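Local coordinates for protein kappa-carrageenase (PDB 5OCQ) that catalyses the endohydrolysis of beta-1,4 linkages between D-galactose 4-sulfate and 3,6-anhydro-D-galactose in kappa-carrageenans, at residues 54-59 against 261-266; 137-142 against 157-162. The protein carries 1 engineered substitution. All coordinates share one frame; numbering follows the deposited sequence.

In the fold
From the N terminus the chain first reaches 54-59, at the start of strand 56-72, whose partner 261-266 in strand 260-272 follows some 200 residues later; interaction 1 thus closes a loop that takes in most of the GH16 catalytic domain and pairs an early strand with the last one. Interaction 2 lies wholly within that loop and closes a much shorter one, strand 135-141 pairing with strand 153-164. The two loops nest and do not cross. The centres of interactions 1 and 2 are about 25 Å apart, on opposite sides of the chain's centre. Interaction 2 carries the nucleophile and a second active-site acid, while interaction 1 pairs jelly-roll strands away from the bound sugars, its Met262 side chain about 10 Å from a sulfated galactose.

Interaction 1. Residues 54-59 against 261-266; sequences NGKLKL and SMEVDY
Leu59 lays its side chain alongside that of Met262, the two pointing the same way from an antiparallel hydrogen-bonded pair, with Leu59 CB 3.8 Å from Met262 CG. The crowded first torsion of Met262 (chi1 66°) sets CG between backbone N and carbonyl carbon, beside Leu59, and from there SD comes to 4.0 Å from Leu59 CD1. On the same face Leu57 meets Val264 through their CB atoms, and Leu231 of strand 227-235 packs against both Leu59 and Val264.

The other face, with Lys58, Ser261 and Glu263, is polar. Lys58 leaves its strand extended and bends at chi3 (-59°). Its CG lies tightly against Ser261 CB, 3.5 Å away, while the far part of the chain runs beside Glu263; Lys58 NZ remains 4.1 Å from Glu263 OE2, so the opposite charges probably attract without forming a salt bridge. Ser261 OG hydrogen-bonds to Thr60 OG1, just past the end of 54-59. At the other end of the pairing Lys56, bent at chi2 (62°), crosses Asp265 obliquely and makes a long salt bridge, Lys56 NZ to Asp265 OD1 3.8 Å; the other carboxylate oxygen, OD2, is held by Arg105 on the next strand.

Between the faces, Leu57 and Val264 exchange two backbone hydrogen bonds, the one from Val264 N to Leu57 O measuring 2.8 Å, and Leu59 and Met262 exchange two more of 3.1 Å between N and O. This antiparallel pairing of sequence-distant strands, one face apolar and the other lined by polar and charged side chains, belongs to the beta jelly roll of GH16 enzymes.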
loop_
_atom_site.group_PDB
_atom_site.type_symbol
_atom_site.label_atom_id
_atom_site.label_comp_id
_atom_site.label_asym_id
_atom_site.label_seq_id
_atom_site.Cartn_x
_atom_site.Cartn_y
_atom_site.Cartn_z
ATOM N N ASN A 54 20.046 -11.959 0.177
ATOM C CA ASN A 54 20.580 -11.608 1.512
ATOM C C ASN A 54 19.474 -11.345 2.526
ATOM O O ASN A 54 19.582 -10.466 3.374
ATOM C CB ASN A 54 21.506 -10.383 1.415
ATOM C CG ASN A 54 22.703 -10.668 0.476
ATOM O OD1 ASN A 54 22.964 -9.946 -0.509
ATOM N ND2 ASN A 54 23.337 -11.784 0.705
ATOM N N GLY A 55 18.397 -12.116 2.406
ATOM C CA GLY A 55 17.306 -12.043 3.409
ATOM C C GLY A 55 16.425 -10.789 3.286
ATOM O O GLY A 55 15.637 -10.526 4.198
ATOM N N LYS A 56 16.480 -10.106 2.164
ATOM C CA LYS A 56 15.600 -8.915 1.886
ATOM C C LYS A 56 14.896 -8.961 0.561
ATOM O O LYS A 56 15.486 -9.333 -0.447
ATOM C CB LYS A 56 16.409 -7.600 1.830
ATOM C CG LYS A 56 16.420 -6.724 3.039
ATOM C CD LYS A 56 17.020 -7.407 4.157
ATOM C CE LYS A 56 17.558 -6.392 5.164
ATOM N NZ LYS A 56 18.616 -7.112 5.885
ATOM N N LEU A 57 13.641 -8.525 0.556
ATOM C CA LEU A 57 12.934 -8.209 -0.705
ATOM C C LEU A 57 13.315 -6.829 -1.196
ATOM O O LEU A 57 13.245 -5.879 -0.391
ATOM C CB LEU A 57 11.425 -8.293 -0.507
ATOM C CG LEU A 57 10.525 -7.946 -1.715
ATOM C CD1 LEU A 57 10.559 -8.994 -2.830
ATOM C CD2 LEU A 57 9.128 -7.748 -1.206
ATOM N N LYS A 58 13.644 -6.673 -2.490
ATOM C CA LYS A 58 13.851 -5.385 -3.105
ATOM C C LYS A 58 12.801 -5.182 -4.188
ATOM O O LYS A 58 12.576 -6.068 -4.997
ATOM C CB LYS A 58 15.269 -5.387 -3.638
ATOM C CG LYS A 58 15.679 -4.203 -4.398
ATOM C CD LYS A 58 17.208 -4.170 -4.727
ATOM C CE LYS A 58 18.113 -4.191 -3.504
ATOM N NZ LYS A 58 19.530 -3.813 -3.834
ATOM N N LEU A 59 12.091 -4.051 -4.142
ATOM C CA LEU A 59 11.139 -3.691 -5.155
ATOM C C LEU A 59 11.704 -2.459 -5.849
ATOM O O LEU A 59 11.929 -1.400 -5.175
ATOM C CB LEU A 59 9.744 -3.421 -4.576
ATOM C CG LEU A 59 9.158 -4.588 -3.803
ATOM C CD1 LEU A 59 7.828 -4.201 -3.153
ATOM C CD2 LEU A 59 8.898 -5.769 -4.698
ATOM N N SER A 261 15.236 1.615 -5.428
ATOM C CA SER A 261 14.574 0.442 -4.783
ATOM C C SER A 261 14.291 0.649 -3.297
ATOM O O SER A 261 15.205 1.044 -2.530
ATOM C CB SER A 261 15.504 -0.740 -4.855
ATOM O OG SER A 261 15.897 -0.974 -6.221
ATOM N N MET A 262 13.116 0.251 -2.885
ATOM C CA MET A 262 12.821 0.015 -1.460
ATOM C C MET A 262 13.253 -1.380 -1.055
ATOM O O MET A 262 13.340 -2.286 -1.952
ATOM C CB MET A 262 11.322 0.226 -1.186
ATOM C CG MET A 262 10.439 -0.795 -1.880
ATOM S SD MET A 262 8.629 -0.556 -1.659
ATOM C CE MET A 262 8.222 -1.314 -0.127
ATOM N N GLU A 263 13.532 -1.589 0.218
ATOM C CA GLU A 263 13.922 -2.891 0.769
ATOM C C GLU A 263 13.060 -3.253 1.955
ATOM O O GLU A 263 12.701 -2.397 2.789
ATOM C CB GLU A 263 15.400 -2.947 1.194
ATOM C CG GLU A 263 16.353 -2.644 0.097
ATOM C CD GLU A 263 17.846 -2.801 0.438
ATOM O OE1 GLU A 263 18.252 -3.542 1.340
ATOM O OE2 GLU A 263 18.630 -2.137 -0.257
ATOM N N VAL A 264 12.675 -4.533 2.013
ATOM C CA VAL A 264 11.826 -5.125 3.010
ATOM C C VAL A 264 12.547 -6.295 3.661
ATOM O O VAL A 264 12.788 -7.325 3.007
ATOM C CB VAL A 264 10.410 -5.536 2.491
ATOM C CG1 VAL A 264 9.497 -5.910 3.646
ATOM C CG2 VAL A 264 9.780 -4.438 1.585
ATOM N N ASP A 265 12.790 -6.218 4.955
ATOM C CA ASP A 265 13.361 -7.325 5.670
ATOM C C ASP A 265 12.385 -8.414 5.987
ATOM O O ASP A 265 12.677 -9.595 5.871
ATOM C CB ASP A 265 14.007 -6.785 6.954
ATOM C CG ASP A 265 14.880 -7.800 7.700
ATOM O OD1 ASP A 265 15.380 -8.767 7.112
ATOM O OD2 ASP A 265 15.153 -7.541 8.884
ATOM N N TYR A 266 11.188 -8.056 6.382
ATOM C CA TYR A 266 10.169 -9.047 6.729
ATOM C C TYR A 266 8.760 -8.406 6.670
ATOM O O TYR A 266 8.625 -7.147 6.741
ATOM C CB TYR A 266 10.393 -9.691 8.105
ATOM C CG TYR A 266 10.307 -8.774 9.296
ATOM C CD1 TYR A 266 9.078 -8.309 9.741
ATOM C CD2 TYR A 266 11.463 -8.429 9.990
ATOM C CE1 TYR A 266 8.962 -7.469 10.883
ATOM C CE2 TYR A 266 11.367 -7.574 11.124
ATOM C CZ TYR A 266 10.099 -7.157 11.574
ATOM O OH TYR A 266 10.007 -6.285 12.692
#

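Interaction 2. Residues 137-142 against 157-162; sequences YSEIDV and DLHNIV. With G4S (4-O-sulfo-beta-D-galactopyranose), chain C; 9RN (3,6-anhydro-alpha-D-galactopyranose), chain B.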
loop_
_atom_site.group_PDB
_atom_site.type_symbol
_atom_site.label_atom_id
_atom_site.label_comp_id
_atom_site.label_asym_id
_atom_site.label_seq_id
_atom_site.Cartn_x
_atom_site.Cartn_y
_atom_site.Cartn_z
ATOM N N TYR A 137 -15.834 -1.458 -1.376
ATOM C CA TYR A 137 -14.283 -1.499 -1.440
ATOM C C TYR A 137 -13.734 -1.065 -0.123
ATOM O O TYR A 137 -14.219 -0.039 0.434
ATOM C CB TYR A 137 -13.781 -0.589 -2.540
ATOM C CG TYR A 137 -12.277 -0.449 -2.616
ATOM C CD1 TYR A 137 -11.518 -1.510 -3.024
ATOM C CD2 TYR A 137 -11.656 0.741 -2.339
ATOM C CE1 TYR A 137 -10.143 -1.415 -3.103
ATOM C CE2 TYR A 137 -10.266 0.880 -2.384
ATOM C CZ TYR A 137 -9.507 -0.225 -2.805
ATOM O OH TYR A 137 -8.131 -0.103 -2.885
ATOM N N SER A 138 -12.750 -1.810 0.421
ATOM C CA SER A 138 -12.059 -1.458 1.649
ATOM C C SER A 138 -10.547 -1.489 1.411
ATOM O O SER A 138 -10.057 -2.415 0.777
ATOM C CB SER A 138 -12.320 -2.530 2.801
ATOM O OG SER A 138 -13.721 -2.596 3.179
ATOM N N GLU A 139 -9.870 -0.436 1.828
ATOM C CA GLU A 139 -8.409 -0.293 1.752
ATOM C C GLU A 139 -7.834 0.288 3.005
ATOM O O GLU A 139 -8.262 1.327 3.450
ATOM C CB GLU A 139 -7.985 0.509 0.490
ATOM C CG GLU A 139 -6.556 0.792 0.378
ATOM C CD GLU A 139 -6.157 1.697 -0.748
ATOM O OE1 GLU A 139 -6.935 1.880 -1.734
ATOM O OE2 GLU A 139 -4.982 2.166 -0.669
ATOM N N ILE A 140 -6.858 -0.377 3.620
ATOM C CA ILE A 140 -6.095 0.138 4.748
ATOM C C ILE A 140 -4.646 0.369 4.314
ATOM O O ILE A 140 -4.000 -0.656 3.900
ATOM C CB ILE A 140 -6.160 -0.810 5.989
ATOM C CG1 ILE A 140 -7.612 -1.104 6.422
ATOM C CG2 ILE A 140 -5.273 -0.233 7.141
ATOM C CD1 ILE A 140 -7.800 -2.090 7.551
ATOM N N ASP A 141 -4.131 1.594 4.394
ATOM C CA ASP A 141 -2.739 1.861 4.081
ATOM C C ASP A 141 -1.972 1.859 5.392
ATOM O O ASP A 141 -2.170 2.758 6.277
ATOM C CB ASP A 141 -2.572 3.176 3.379
ATOM C CG ASP A 141 -3.237 3.226 2.007
ATOM O OD1 ASP A 141 -3.714 2.144 1.481
ATOM O OD2 ASP A 141 -3.301 4.327 1.368
ATOM N N VAL A 142 -1.104 0.889 5.610
ATOM C CA VAL A 142 -0.276 0.846 6.836
ATOM C C VAL A 142 0.663 2.037 6.838
ATOM O O VAL A 142 0.842 2.731 7.867
ATOM C CB VAL A 142 0.517 -0.443 7.014
ATOM C CG1 VAL A 142 1.225 -0.525 8.402
ATOM C CG2 VAL A 142 -0.363 -1.636 6.777
ATOM N N ASP A 157 -3.336 6.080 6.033
ATOM C CA ASP A 157 -4.667 6.434 5.570
ATOM C C ASP A 157 -5.645 5.281 5.338
ATOM O O ASP A 157 -5.273 4.089 5.263
ATOM C CB ASP A 157 -4.561 7.207 4.279
ATOM C CG ASP A 157 -3.889 8.629 4.454
ATOM O OD1 ASP A 157 -4.037 9.162 5.599
ATOM O OD2 ASP A 157 -3.210 9.124 3.488
ATOM N N LEU A 158 -6.927 5.635 5.139
ATOM C CA LEU A 158 -7.969 4.706 4.806
ATOM C C LEU A 158 -8.719 5.129 3.585
ATOM O O LEU A 158 -8.869 6.323 3.368
ATOM C CB LEU A 158 -8.988 4.587 6.007
ATOM C CG LEU A 158 -8.466 4.151 7.358
ATOM C CD1 LEU A 158 -9.553 4.223 8.454
ATOM C CD2 LEU A 158 -8.034 2.710 7.233
ATOM N N HIS A 159 -9.150 4.170 2.763
ATOM C CA HIS A 159 -9.934 4.381 1.533
ATOM C C HIS A 159 -11.062 3.442 1.446
ATOM O O HIS A 159 -10.989 2.281 1.898
ATOM C CB HIS A 159 -9.049 4.340 0.255
ATOM C CG HIS A 159 -7.823 5.165 0.309
ATOM N ND1 HIS A 159 -6.698 4.886 1.032
ATOM C CD2 HIS A 159 -7.610 6.373 -0.221
ATOM C CE1 HIS A 159 -5.774 5.815 0.822
ATOM N NE2 HIS A 159 -6.312 6.718 0.029
ATOM N N ASN A 160 -12.217 3.897 0.884
ATOM C CA ASN A 160 -13.355 2.984 0.757
ATOM C C ASN A 160 -14.360 3.536 -0.253
ATOM O O ASN A 160 -14.305 4.734 -0.530
ATOM C CB ASN A 160 -14.046 2.722 2.111
ATOM C CG ASN A 160 -14.519 4.066 2.811
ATOM O OD1 ASN A 160 -13.733 4.867 3.292
ATOM N ND2 ASN A 160 -15.810 4.227 2.872
ATOM N N ILE A 161 -15.209 2.673 -0.747
ATOM C CA ILE A 161 -16.406 3.123 -1.468
ATOM C C ILE A 161 -17.610 2.697 -0.638
ATOM O O ILE A 161 -17.760 1.520 -0.330
ATOM C CB ILE A 161 -16.432 2.516 -2.844
ATOM C CG1 ILE A 161 -15.220 2.913 -3.701
ATOM C CG2 ILE A 161 -17.769 2.859 -3.554
ATOM C CD1 ILE A 161 -15.111 2.102 -4.981
ATOM N N VAL A 162 -18.560 3.607 -0.353
ATOM C CA VAL A 162 -19.725 3.217 0.418
ATOM C C VAL A 162 -20.959 3.931 -0.238
ATOM O O VAL A 162 -20.796 4.988 -0.808
ATOM C CB VAL A 162 -19.606 3.637 1.887
ATOM C CG1 VAL A 162 -19.406 5.145 2.041
ATOM C CG2 VAL A 162 -20.767 3.127 2.738
HETATM C C1 G4S C . -3.931 4.565 -2.071
HETATM C C2 G4S C . -4.504 4.135 -3.414
HETATM C C3 G4S C . -4.075 2.719 -3.854
HETATM C C4 G4S C . -2.548 2.606 -3.654
HETATM C C5 G4S C . -2.184 2.934 -2.192
HETATM C C6 G4S C . -0.764 2.677 -1.775
HETATM O O1 G4S C . -4.067 6.014 -1.984
HETATM O O2 G4S C . -5.976 4.087 -3.313
HETATM O O4 G4S C . -1.988 3.654 -4.473
HETATM O O5 G4S C . -2.491 4.338 -1.972
HETATM O O6 G4S C . 0.138 3.686 -2.269
HETATM S S G4S C . -1.058 3.399 -5.829
HETATM O O7 G4S C . -0.447 2.047 -5.720
HETATM O O8 G4S C . -2.030 3.531 -6.981
HETATM O O9 G4S C . -0.033 4.453 -5.703
HETATM C C2 9RN B . -4.939 1.094 -7.025
HETATM C C4 9RN B . -7.386 1.176 -7.477
HETATM C C5 9RN B . -7.555 0.993 -5.991
HETATM C C6 9RN B . -7.314 -0.496 -5.877
HETATM O O5 9RN B . -6.513 1.767 -5.324
HETATM O O3 9RN B . -6.367 -0.795 -6.899
HETATM C C3 9RN B . -6.109 0.378 -7.661
HETATM O O2 9RN B . -4.631 2.301 -7.826
HETATM C C1 9RN B . -5.166 1.408 -5.565
HETATM O O1 9RN B . -4.434 2.556 -5.197
HETATM O O HOH W 1 -3.009 7.776 1.045
#
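His159 and Glu139 lie side by side on an antiparallel hydrogen-bonded pair, pointing the same way, with ring and carboxylate planes 26° apart. Glu139, the nucleophile, stands fully extended (chi1 176°, chi2 -173°), which carries its carboxylate out to the bound sugars: OE2 lies 3.0 Å from C1 of the 4-sulfated galactose. Tyr137 OH donates to Glu139 OE1 over 2.6 Å, arriving from above the carboxylate plane while OE1 stays in the plane of the tyrosine ring, and so helps to fix the rotation of the acid. Active-site Asp141 turns its CG beside its own backbone N, crossing His159 at about a right angle; its OD2 meets the edge of the imidazole, 2.9 Å from His159 CE1. One face of that ring lies under the galactose, whose O2 sits 4.1 Å above its centre.

Behind the acids, Ile140 CG1 packs on Leu158 CD2, facing away from the sugars. Backbone bonds tie Glu139 to His159 in both directions, and Asp141 N to Asp157 O. Glu139 and Asp141 supply the first two acids of the three-acid GH16 catalytic motif, whose third position, the proton donor, is Asp144 here by engineering.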